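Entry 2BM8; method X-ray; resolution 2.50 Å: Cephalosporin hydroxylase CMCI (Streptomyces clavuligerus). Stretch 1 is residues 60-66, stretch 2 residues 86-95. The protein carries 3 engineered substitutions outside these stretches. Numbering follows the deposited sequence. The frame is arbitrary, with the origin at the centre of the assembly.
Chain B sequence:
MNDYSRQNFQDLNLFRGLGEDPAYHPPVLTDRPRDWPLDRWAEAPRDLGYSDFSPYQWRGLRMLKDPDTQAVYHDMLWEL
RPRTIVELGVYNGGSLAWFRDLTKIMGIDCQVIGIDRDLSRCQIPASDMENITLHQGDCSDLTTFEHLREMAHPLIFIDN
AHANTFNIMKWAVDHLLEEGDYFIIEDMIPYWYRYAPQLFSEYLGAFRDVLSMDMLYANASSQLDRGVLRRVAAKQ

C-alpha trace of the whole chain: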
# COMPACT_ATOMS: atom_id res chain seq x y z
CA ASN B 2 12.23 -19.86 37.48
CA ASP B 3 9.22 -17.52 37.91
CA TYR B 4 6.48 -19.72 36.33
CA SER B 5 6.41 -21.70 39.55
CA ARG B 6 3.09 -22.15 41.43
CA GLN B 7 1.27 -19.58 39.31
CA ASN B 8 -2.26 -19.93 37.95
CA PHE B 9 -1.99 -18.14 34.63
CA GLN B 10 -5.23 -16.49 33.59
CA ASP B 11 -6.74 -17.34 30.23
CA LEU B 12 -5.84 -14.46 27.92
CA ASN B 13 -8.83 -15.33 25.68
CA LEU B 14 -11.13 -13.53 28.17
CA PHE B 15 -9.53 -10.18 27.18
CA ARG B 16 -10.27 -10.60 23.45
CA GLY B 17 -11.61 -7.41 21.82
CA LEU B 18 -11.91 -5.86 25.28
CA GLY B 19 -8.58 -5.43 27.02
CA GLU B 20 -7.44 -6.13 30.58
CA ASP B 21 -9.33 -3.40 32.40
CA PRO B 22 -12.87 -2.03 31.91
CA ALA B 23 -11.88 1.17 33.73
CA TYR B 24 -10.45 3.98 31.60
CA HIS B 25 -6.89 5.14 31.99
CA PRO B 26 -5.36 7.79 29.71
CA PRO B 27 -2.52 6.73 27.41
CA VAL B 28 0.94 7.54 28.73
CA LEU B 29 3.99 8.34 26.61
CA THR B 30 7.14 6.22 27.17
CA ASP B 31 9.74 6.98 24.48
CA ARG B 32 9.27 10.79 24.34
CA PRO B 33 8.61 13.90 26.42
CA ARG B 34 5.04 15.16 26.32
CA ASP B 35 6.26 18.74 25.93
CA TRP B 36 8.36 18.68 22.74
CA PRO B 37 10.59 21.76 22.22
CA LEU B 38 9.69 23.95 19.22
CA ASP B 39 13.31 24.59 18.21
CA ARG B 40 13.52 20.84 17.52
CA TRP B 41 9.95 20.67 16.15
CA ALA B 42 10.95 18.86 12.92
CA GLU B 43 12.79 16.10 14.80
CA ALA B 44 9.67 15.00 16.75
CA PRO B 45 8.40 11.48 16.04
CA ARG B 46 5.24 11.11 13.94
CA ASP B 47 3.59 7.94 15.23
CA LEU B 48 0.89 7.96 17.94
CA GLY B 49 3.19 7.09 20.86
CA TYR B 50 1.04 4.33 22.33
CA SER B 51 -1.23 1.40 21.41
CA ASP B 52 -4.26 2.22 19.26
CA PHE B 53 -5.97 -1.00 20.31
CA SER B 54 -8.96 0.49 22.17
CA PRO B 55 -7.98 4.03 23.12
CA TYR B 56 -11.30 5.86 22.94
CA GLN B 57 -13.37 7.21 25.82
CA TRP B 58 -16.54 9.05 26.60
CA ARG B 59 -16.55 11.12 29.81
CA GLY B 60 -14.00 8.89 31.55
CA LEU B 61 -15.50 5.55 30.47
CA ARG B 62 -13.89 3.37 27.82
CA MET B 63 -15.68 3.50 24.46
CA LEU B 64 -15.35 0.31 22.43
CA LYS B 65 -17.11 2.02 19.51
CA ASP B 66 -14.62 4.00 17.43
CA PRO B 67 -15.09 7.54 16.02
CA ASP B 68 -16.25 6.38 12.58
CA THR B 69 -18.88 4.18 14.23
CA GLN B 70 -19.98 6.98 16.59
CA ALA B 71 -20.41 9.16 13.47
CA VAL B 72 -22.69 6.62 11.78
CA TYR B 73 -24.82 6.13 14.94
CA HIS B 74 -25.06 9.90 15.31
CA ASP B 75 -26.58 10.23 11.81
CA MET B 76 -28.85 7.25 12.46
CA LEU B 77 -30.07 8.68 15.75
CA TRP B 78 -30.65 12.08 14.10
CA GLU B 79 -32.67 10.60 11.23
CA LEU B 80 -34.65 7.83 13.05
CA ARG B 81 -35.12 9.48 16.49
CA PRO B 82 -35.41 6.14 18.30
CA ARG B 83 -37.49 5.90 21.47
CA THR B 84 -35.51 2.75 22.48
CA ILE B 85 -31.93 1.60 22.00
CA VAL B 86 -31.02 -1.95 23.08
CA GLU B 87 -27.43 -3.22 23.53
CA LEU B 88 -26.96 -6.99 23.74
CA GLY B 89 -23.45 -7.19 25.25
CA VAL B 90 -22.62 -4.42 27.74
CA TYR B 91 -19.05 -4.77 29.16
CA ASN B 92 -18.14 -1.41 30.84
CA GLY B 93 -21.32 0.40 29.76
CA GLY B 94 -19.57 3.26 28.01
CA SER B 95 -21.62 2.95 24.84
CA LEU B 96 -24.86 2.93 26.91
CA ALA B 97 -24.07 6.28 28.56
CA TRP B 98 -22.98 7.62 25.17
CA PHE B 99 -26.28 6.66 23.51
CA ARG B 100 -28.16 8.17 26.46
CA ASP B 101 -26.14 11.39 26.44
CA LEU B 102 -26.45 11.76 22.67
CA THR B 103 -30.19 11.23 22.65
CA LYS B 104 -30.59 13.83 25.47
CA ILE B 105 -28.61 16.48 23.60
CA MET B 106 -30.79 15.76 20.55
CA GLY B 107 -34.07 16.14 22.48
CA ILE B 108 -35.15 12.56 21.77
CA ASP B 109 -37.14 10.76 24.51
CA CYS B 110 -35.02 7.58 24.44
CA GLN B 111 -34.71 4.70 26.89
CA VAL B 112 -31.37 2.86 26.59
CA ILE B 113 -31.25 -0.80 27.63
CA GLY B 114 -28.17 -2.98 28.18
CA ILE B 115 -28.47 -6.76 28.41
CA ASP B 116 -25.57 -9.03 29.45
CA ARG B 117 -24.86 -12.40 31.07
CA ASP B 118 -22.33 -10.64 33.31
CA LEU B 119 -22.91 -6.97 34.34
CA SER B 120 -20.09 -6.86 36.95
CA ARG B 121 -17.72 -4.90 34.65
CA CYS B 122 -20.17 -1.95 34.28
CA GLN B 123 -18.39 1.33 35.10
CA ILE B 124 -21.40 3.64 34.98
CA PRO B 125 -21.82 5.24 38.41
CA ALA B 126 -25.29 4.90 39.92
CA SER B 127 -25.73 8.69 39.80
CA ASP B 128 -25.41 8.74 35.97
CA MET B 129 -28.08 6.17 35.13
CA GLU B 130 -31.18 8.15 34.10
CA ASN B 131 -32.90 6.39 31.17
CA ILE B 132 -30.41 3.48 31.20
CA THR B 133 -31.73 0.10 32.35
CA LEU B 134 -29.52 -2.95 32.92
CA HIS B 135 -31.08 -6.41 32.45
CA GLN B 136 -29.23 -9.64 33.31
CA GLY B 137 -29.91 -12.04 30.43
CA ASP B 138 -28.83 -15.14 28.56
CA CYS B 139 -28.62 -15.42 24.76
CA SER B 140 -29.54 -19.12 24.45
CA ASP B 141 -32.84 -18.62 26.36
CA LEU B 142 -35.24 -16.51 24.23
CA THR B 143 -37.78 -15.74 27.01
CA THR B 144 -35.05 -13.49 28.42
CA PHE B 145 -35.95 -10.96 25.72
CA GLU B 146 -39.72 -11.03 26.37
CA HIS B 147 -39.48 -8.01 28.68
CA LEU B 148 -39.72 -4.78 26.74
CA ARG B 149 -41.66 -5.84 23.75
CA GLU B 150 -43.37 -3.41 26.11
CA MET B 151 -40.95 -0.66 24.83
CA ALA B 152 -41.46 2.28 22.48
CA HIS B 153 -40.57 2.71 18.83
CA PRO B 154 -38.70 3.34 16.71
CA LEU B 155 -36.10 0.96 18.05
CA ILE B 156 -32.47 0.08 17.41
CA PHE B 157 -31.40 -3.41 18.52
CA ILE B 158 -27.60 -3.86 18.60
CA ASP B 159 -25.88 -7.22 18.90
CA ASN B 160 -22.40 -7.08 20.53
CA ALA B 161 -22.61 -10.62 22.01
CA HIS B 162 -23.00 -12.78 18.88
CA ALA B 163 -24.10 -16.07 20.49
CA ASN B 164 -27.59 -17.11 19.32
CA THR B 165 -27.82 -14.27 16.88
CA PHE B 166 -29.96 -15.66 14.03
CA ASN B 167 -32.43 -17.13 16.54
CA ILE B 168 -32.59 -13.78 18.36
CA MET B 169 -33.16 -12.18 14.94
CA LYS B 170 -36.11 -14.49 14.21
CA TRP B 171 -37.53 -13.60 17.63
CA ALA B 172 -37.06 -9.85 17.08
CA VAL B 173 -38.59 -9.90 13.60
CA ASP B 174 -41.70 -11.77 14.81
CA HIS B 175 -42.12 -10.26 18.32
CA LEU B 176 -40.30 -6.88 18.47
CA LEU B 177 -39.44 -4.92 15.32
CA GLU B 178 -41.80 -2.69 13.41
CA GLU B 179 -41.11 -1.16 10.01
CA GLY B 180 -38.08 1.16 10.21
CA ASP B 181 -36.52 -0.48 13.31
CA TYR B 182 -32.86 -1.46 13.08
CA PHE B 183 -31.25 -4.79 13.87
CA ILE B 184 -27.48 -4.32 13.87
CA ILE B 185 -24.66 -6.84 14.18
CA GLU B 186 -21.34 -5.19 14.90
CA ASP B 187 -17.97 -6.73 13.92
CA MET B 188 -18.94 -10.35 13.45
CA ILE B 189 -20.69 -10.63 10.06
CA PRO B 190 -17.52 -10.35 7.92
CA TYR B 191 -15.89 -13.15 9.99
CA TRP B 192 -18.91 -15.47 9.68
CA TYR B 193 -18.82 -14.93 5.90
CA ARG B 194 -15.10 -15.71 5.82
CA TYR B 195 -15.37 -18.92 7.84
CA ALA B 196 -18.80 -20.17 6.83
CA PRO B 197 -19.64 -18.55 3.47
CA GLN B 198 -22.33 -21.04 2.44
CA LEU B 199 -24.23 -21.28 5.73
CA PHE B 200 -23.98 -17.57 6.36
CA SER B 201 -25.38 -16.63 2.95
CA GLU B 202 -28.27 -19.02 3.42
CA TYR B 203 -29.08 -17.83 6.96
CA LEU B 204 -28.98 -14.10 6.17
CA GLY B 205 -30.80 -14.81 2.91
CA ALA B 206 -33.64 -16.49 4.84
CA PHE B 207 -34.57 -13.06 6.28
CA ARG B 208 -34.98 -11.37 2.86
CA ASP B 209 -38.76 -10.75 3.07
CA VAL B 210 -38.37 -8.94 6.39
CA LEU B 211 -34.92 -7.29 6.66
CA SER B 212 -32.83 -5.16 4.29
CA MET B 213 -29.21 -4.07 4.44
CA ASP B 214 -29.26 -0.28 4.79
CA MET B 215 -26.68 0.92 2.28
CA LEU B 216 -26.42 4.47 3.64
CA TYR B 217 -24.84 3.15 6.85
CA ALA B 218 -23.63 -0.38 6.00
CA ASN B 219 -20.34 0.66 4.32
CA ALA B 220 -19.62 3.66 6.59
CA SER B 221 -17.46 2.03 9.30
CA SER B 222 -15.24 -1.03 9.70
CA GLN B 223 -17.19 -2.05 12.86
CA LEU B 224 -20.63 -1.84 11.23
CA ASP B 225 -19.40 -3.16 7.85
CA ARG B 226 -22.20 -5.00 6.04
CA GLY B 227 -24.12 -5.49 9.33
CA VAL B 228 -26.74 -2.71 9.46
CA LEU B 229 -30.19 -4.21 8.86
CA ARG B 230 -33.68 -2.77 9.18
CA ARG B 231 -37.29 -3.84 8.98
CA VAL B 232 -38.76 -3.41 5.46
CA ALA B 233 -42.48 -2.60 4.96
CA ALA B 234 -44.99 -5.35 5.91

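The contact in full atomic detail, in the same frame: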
# COMPACT_ATOMS: atom_id res chain seq x y z
N GLY B 60 -14.72 9.70 30.58
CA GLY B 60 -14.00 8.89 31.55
C GLY B 60 -14.36 7.42 31.60
O GLY B 60 -13.86 6.68 32.45
N LEU B 61 -15.23 6.98 30.69
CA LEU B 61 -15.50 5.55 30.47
C LEU B 61 -14.92 5.14 29.13
O LEU B 61 -14.96 5.90 28.17
CB LEU B 61 -17.00 5.25 30.45
CG LEU B 61 -17.79 5.97 31.53
CD1 LEU B 61 -19.27 5.97 31.23
CD2 LEU B 61 -17.47 5.34 32.88
N ARG B 62 -14.40 3.92 29.07
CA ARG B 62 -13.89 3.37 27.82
C ARG B 62 -15.02 3.26 26.82
O ARG B 62 -16.13 2.86 27.19
CB ARG B 62 -13.28 2.01 28.07
CG ARG B 62 -12.06 2.07 28.95
CD ARG B 62 -11.32 0.79 29.04
NE ARG B 62 -11.01 0.32 27.71
CZ ARG B 62 -10.95 -0.94 27.32
NH1 ARG B 62 -11.15 -1.94 28.18
NH2 ARG B 62 -10.69 -1.19 26.05
N MET B 63 -14.73 3.60 25.57
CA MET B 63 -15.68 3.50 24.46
C MET B 63 -15.13 2.50 23.48
O MET B 63 -14.16 2.79 22.79
CB MET B 63 -15.81 4.85 23.73
CG MET B 63 -17.04 5.66 24.10
SD MET B 63 -18.52 4.98 23.39
CE MET B 63 -18.48 5.60 21.80
N LEU B 64 -15.76 1.33 23.39
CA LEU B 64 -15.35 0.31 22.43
C LEU B 64 -15.79 0.63 21.00
O LEU B 64 -15.32 -0.01 20.07
CB LEU B 64 -15.91 -1.05 22.83
CG LEU B 64 -15.35 -1.77 24.06
CD1 LEU B 64 -15.13 -3.23 23.71
CD2 LEU B 64 -14.06 -1.17 24.58
N LYS B 65 -16.69 1.59 20.83
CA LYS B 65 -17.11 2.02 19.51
C LYS B 65 -16.23 3.16 19.02
O LYS B 65 -16.13 4.17 19.69
CB LYS B 65 -18.59 2.42 19.53
CG LYS B 65 -19.54 1.22 19.80
CD LYS B 65 -21.00 1.61 19.70
CE LYS B 65 -21.97 0.53 20.20
NZ LYS B 65 -21.37 -0.82 20.34
N ASP B 66 -15.59 3.00 17.86
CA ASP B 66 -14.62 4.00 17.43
C ASP B 66 -15.29 5.22 16.77
O ASP B 66 -16.50 5.21 16.56
CB ASP B 66 -13.44 3.37 16.66
CG ASP B 66 -13.80 2.81 15.33
OD1 ASP B 66 -14.66 3.37 14.61
OD2 ASP B 66 -13.21 1.78 14.90
N VAL B 86 -31.40 -0.74 22.36
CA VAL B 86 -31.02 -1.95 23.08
C VAL B 86 -29.61 -2.41 22.70
O VAL B 86 -29.30 -2.58 21.53
CB VAL B 86 -31.97 -3.10 22.72
CG1 VAL B 86 -31.58 -4.36 23.48
CG2 VAL B 86 -33.43 -2.73 23.00
N GLU B 87 -28.76 -2.63 23.71
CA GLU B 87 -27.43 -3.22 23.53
C GLU B 87 -27.43 -4.61 24.13
O GLU B 87 -27.59 -4.74 25.32
CB GLU B 87 -26.37 -2.40 24.27
CG GLU B 87 -25.69 -1.35 23.42
CD GLU B 87 -24.66 -1.93 22.48
OE1 GLU B 87 -24.68 -3.16 22.26
OE2 GLU B 87 -23.83 -1.15 21.97
N LEU B 88 -27.25 -5.62 23.30
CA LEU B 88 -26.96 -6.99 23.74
C LEU B 88 -25.43 -7.09 23.81
O LEU B 88 -24.77 -6.95 22.78
CB LEU B 88 -27.50 -8.00 22.72
CG LEU B 88 -28.05 -9.38 23.11
CD1 LEU B 88 -27.90 -10.31 21.93
CD2 LEU B 88 -27.41 -10.01 24.37
N GLY B 89 -24.88 -7.32 25.00
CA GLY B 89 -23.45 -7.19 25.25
C GLY B 89 -23.11 -5.81 25.78
O GLY B 89 -23.12 -4.84 25.03
N VAL B 90 -22.79 -5.71 27.08
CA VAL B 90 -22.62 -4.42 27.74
C VAL B 90 -21.16 -4.06 28.06
O VAL B 90 -20.73 -2.92 27.79
CB VAL B 90 -23.44 -4.37 29.04
CG1 VAL B 90 -23.15 -3.11 29.85
CG2 VAL B 90 -24.91 -4.45 28.73
N TYR B 91 -20.42 -5.01 28.65
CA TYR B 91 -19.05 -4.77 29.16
C TYR B 91 -18.97 -3.63 30.21
O TYR B 91 -19.53 -3.77 31.28
CB TYR B 91 -18.05 -4.58 28.00
CG TYR B 91 -16.57 -4.54 28.41
CD1 TYR B 91 -16.00 -5.54 29.19
CD2 TYR B 91 -15.76 -3.47 28.04
CE1 TYR B 91 -14.65 -5.48 29.58
CE2 TYR B 91 -14.41 -3.40 28.42
CZ TYR B 91 -13.86 -4.40 29.18
OH TYR B 91 -12.52 -4.32 29.52
N ASN B 92 -18.32 -2.51 29.89
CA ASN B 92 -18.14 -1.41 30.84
C ASN B 92 -19.28 -0.39 30.85
O ASN B 92 -19.36 0.43 31.77
CB ASN B 92 -16.83 -0.67 30.56
CG ASN B 92 -16.90 0.17 29.32
OD1 ASN B 92 -17.22 -0.34 28.25
ND2 ASN B 92 -16.62 1.46 29.44
N GLY B 93 -20.11 -0.41 29.81
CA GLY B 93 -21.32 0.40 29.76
C GLY B 93 -21.12 1.75 29.11
O GLY B 93 -22.04 2.58 29.08
N GLY B 94 -19.92 1.98 28.60
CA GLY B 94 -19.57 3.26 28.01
C GLY B 94 -20.54 3.62 26.89
O GLY B 94 -21.11 4.71 26.88
N SER B 95 -20.76 2.68 25.98
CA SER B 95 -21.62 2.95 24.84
C SER B 95 -23.08 3.20 25.26
O SER B 95 -23.80 3.93 24.60
CB SER B 95 -21.50 1.81 23.84
OG SER B 95 -22.12 0.66 24.37
O HOH W 1 -14.81 2.40 31.48

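This is a small, largely buried contact in which a short extended segment packs against a glycine-rich turn, the start of a helix and the strand before it, held by one side-chain-to-backbone hydrogen bond, one salt bridge and packing contacts.

The backbones come closest at M63 and G94, whose CA atoms lie 5.3 Å apart. The polar centre of the contact is the carbonyl of R62. N92 ND2 donates a hydrogen bond to R62 O at 2.7 Å, with an angle of 158° at the hydrogen. The CA-to-CB bond of N92 points toward stretch 1. N92 ND2 also lies 3.3 Å from R62 N, but both atoms are donors and do not bond to each other. One water accepts hydrogen bonds from both R62 N and N92 ND2, at 2.9 Å each. N92 ND2, which carries two hydrogens, thus donates to both R62 O and the water.

G94 sits against the same carbonyl. Its CA is 3.6 Å from R62 O in a nearly straight CA-H...O contact, with an angle of 168° at the hydrogen. A CB on G94 would point toward stretch 1 and fall about 2.1 Å from R62 O, a clash. The close approach of the two backbones therefore depends on glycine here. G93, at the N-cap position before the helix, closes the type II' turn that begins at V90. Its N bonds to V90 O at 3.3 Å.

The second polar link is a salt bridge. The CA-to-CB bond of K65 points toward stretch 2, and K65 NZ lies 3.0 Å from E87 OE2. The hydrogen bond within this salt bridge is weak. E87 extends from the strand of stretch 2. On the way to it, the K65 chain passes S95, with K65 CE 3.9 Å from S95 CB.

Packing contacts fill in around these links. L61 CB lies 3.9 Å from N92 ND2 and 4.1 Å from G94 CA. M63 SD approaches S95 CA at 4.0 Å. L64 and Y91 form the apolar pair, with L64 CG 4.3 Å from Y91 CD2, in an oblique position relative to the ring. The L64 side chain starts sideways, but its end comes nearer to stretch 2.

R62 and Y91 meet edge to edge. R62 NH1 is 3.1 Å from Y91 OH, near the planes of both the guanidinium and the ring, so the two groups do not stack.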